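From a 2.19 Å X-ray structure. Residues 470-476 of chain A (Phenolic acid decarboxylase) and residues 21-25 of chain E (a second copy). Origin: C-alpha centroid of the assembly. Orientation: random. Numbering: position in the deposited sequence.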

# COMPACT_ATOMS: atom_id res chain seq x y z
N LYS A 470 -25.83 -42.26 13.95
CA LYS A 470 -26.23 -43.06 15.11
C LYS A 470 -26.41 -42.20 16.36
O LYS A 470 -27.24 -42.52 17.21
CB LYS A 470 -25.21 -44.16 15.37
N LEU A 471 -25.64 -41.11 16.48
CA LEU A 471 -25.74 -40.29 17.68
C LEU A 471 -27.03 -39.49 17.72
O LEU A 471 -27.69 -39.41 18.77
CB LEU A 471 -24.53 -39.37 17.80
CG LEU A 471 -23.21 -39.99 18.28
CD1 LEU A 471 -22.11 -38.93 18.35
CD2 LEU A 471 -23.39 -40.67 19.63
N LYS A 472 -27.44 -38.89 16.59
CA LYS A 472 -28.64 -38.07 16.62
C LYS A 472 -29.90 -38.92 16.79
O LYS A 472 -30.88 -38.45 17.39
CB LYS A 472 -28.77 -37.20 15.36
CG LYS A 472 -28.20 -37.78 14.08
CD LYS A 472 -28.41 -36.82 12.92
CE LYS A 472 -27.10 -36.19 12.46
NZ LYS A 472 -27.22 -35.56 11.12
N GLU A 473 -29.90 -40.15 16.28
CA GLU A 473 -31.02 -41.04 16.54
C GLU A 473 -30.98 -41.59 17.95
O GLU A 473 -32.04 -41.81 18.56
CB GLU A 473 -31.02 -42.19 15.52
N LEU A 474 -29.78 -41.83 18.50
CA LEU A 474 -29.67 -42.18 19.91
C LEU A 474 -30.16 -41.06 20.80
O LEU A 474 -30.67 -41.32 21.90
CB LEU A 474 -28.22 -42.52 20.25
CG LEU A 474 -27.84 -44.01 20.32
CD1 LEU A 474 -26.35 -44.16 20.60
CD2 LEU A 474 -28.66 -44.72 21.38
N LEU A 475 -30.03 -39.81 20.35
CA LEU A 475 -30.58 -38.68 21.10
C LEU A 475 -32.08 -38.83 21.27
O LEU A 475 -32.62 -38.70 22.38
CB LEU A 475 -30.23 -37.37 20.40
N LYS A 476 -32.78 -39.12 20.18
CA LYS A 476 -34.22 -39.38 20.23
C LYS A 476 -34.48 -40.78 20.79
O LYS A 476 -35.08 -40.93 21.85
CB LYS A 476 -34.84 -39.23 18.85
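Chain E, residues 21-25: LIRVK

Packing of a strand from one copy of phenolic acid decarboxylase (chain E, residues 21-25) on a helical segment of a second copy (chain A, residues 470-476). Residues 470-475 of chain A form a helix that begins earlier in the chain. Its regular turns are marked by backbone hydrogen bonds from Leu A474 N to Lys A470 O (2.9 Å) and from Leu A475 N to Leu A471 O (2.9 Å); the next in the series, from Lys A476 N to Lys A472 O, is weak at 3.4 Å. Chain E is extended through residues 21-24, with phi/psi values running from -145/135° at Leu E21 to -85/103° at Val E24, and at Lys E25 the backbone turns to -71/-39°. The strand crosses the helix steeply: the angle between their N-to-C directions is 105°, a little past perpendicular, and the axes approach to 8.6 Å. With such a crossing the two segments meet over a short length, and the contact buries 219 Å², both sides summed.

Ile E22 is the centre of the contact. It has 88 Å² covered by chain A, the largest share of any residue, and its CA-to-CB bond points toward the helix. Across the stretches the nearest CA atoms are those of Ile E22 and Leu A475, 6.5 Å apart. The isoleucine takes the m rotamer at chi1 and t at chi2, which carries CD1 to the backbone of the helix: Ile E22 CD1 lies 3.3 Å from Leu A471 O and 4.5 Å from Leu A475 N. These two backbone atoms are already joined to each other by the helical hydrogen bond, so the methyl group packs against a polar pair that is satisfied within the helix.

Two leucines, three residues apart and so a little less than one helical turn, complete the apolar contact with Ile E22. Leu A471, buried and with 35 Å² covered, starts sideways, but the end of its side chain (chi1 m, chi2 t) comes nearer, bringing Leu A471 CD2 to 3.7 Å from both Ile E22 CD1 and Ile E22 CG2. Leu A474, with 54 Å² covered, points toward the strand, its CD1 lying 3.9 Å from Ile E22 CG2. Its chi1 of -100° falls between rotamer wells. Leu A474 also reaches along the strand backbone beyond Ile E22: its CD2 is 3.9 Å from Arg E23 O, and its CD1 is 4.3 Å from Val E24 CA.

The remaining contacts are slight. Arg E23 starts sideways, but the end of its side chain leads away from the helix, and its NE is hydrogen-bonded elsewhere in the structure. On the helix, Lys A472 and Glu A473 point away from chain E. No hydrogen bond links the stretches among the modelled atoms, although several side chains are incomplete; the contact described here is one of van der Waals packing.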

# COMPACT_ATOMS: atom_id res chain seq x y z
N LEU E 21 -25.99 -35.76 27.25
CA LEU E 21 -25.14 -36.95 27.32
C LEU E 21 -25.83 -38.08 26.58
O LEU E 21 -27.04 -38.30 26.76
CB LEU E 21 -24.85 -37.35 28.77
CG LEU E 21 -23.91 -38.54 29.01
CD1 LEU E 21 -23.11 -38.33 30.29
CD2 LEU E 21 -24.66 -39.87 29.09
N ILE E 22 -25.07 -38.79 25.76
CA ILE E 22 -25.57 -39.93 24.99
C ILE E 22 -24.97 -41.20 25.57
O ILE E 22 -23.75 -41.27 25.77
CB ILE E 22 -25.24 -39.79 23.50
CG1 ILE E 22 -26.17 -38.78 22.83
CG2 ILE E 22 -25.31 -41.14 22.80
CD1 ILE E 22 -25.88 -38.56 21.36
N ARG E 23 -25.82 -42.19 25.83
CA ARG E 23 -25.37 -43.49 26.32
C ARG E 23 -25.30 -44.45 25.14
O ARG E 23 -26.32 -44.78 24.53
CB ARG E 23 -26.30 -44.02 27.41
CG ARG E 23 -25.60 -44.24 28.73
CD ARG E 23 -26.57 -44.41 29.89
NE ARG E 23 -26.02 -43.85 31.12
CZ ARG E 23 -25.16 -44.48 31.91
NH1 ARG E 23 -24.75 -45.71 31.65
NH2 ARG E 23 -24.70 -43.86 32.99
N VAL E 24 -24.08 -44.88 24.80
CA VAL E 24 -23.86 -45.85 23.74
C VAL E 24 -24.03 -47.24 24.36
O VAL E 24 -23.14 -47.74 25.05
CB VAL E 24 -22.48 -45.69 23.10
N LYS E 25 -25.18 -47.86 24.10
CA LYS E 25 -25.51 -49.12 24.76
C LYS E 25 -24.65 -50.26 24.24
O LYS E 25 -24.22 -51.13 25.01
CB LYS E 25 -26.99 -49.44 24.57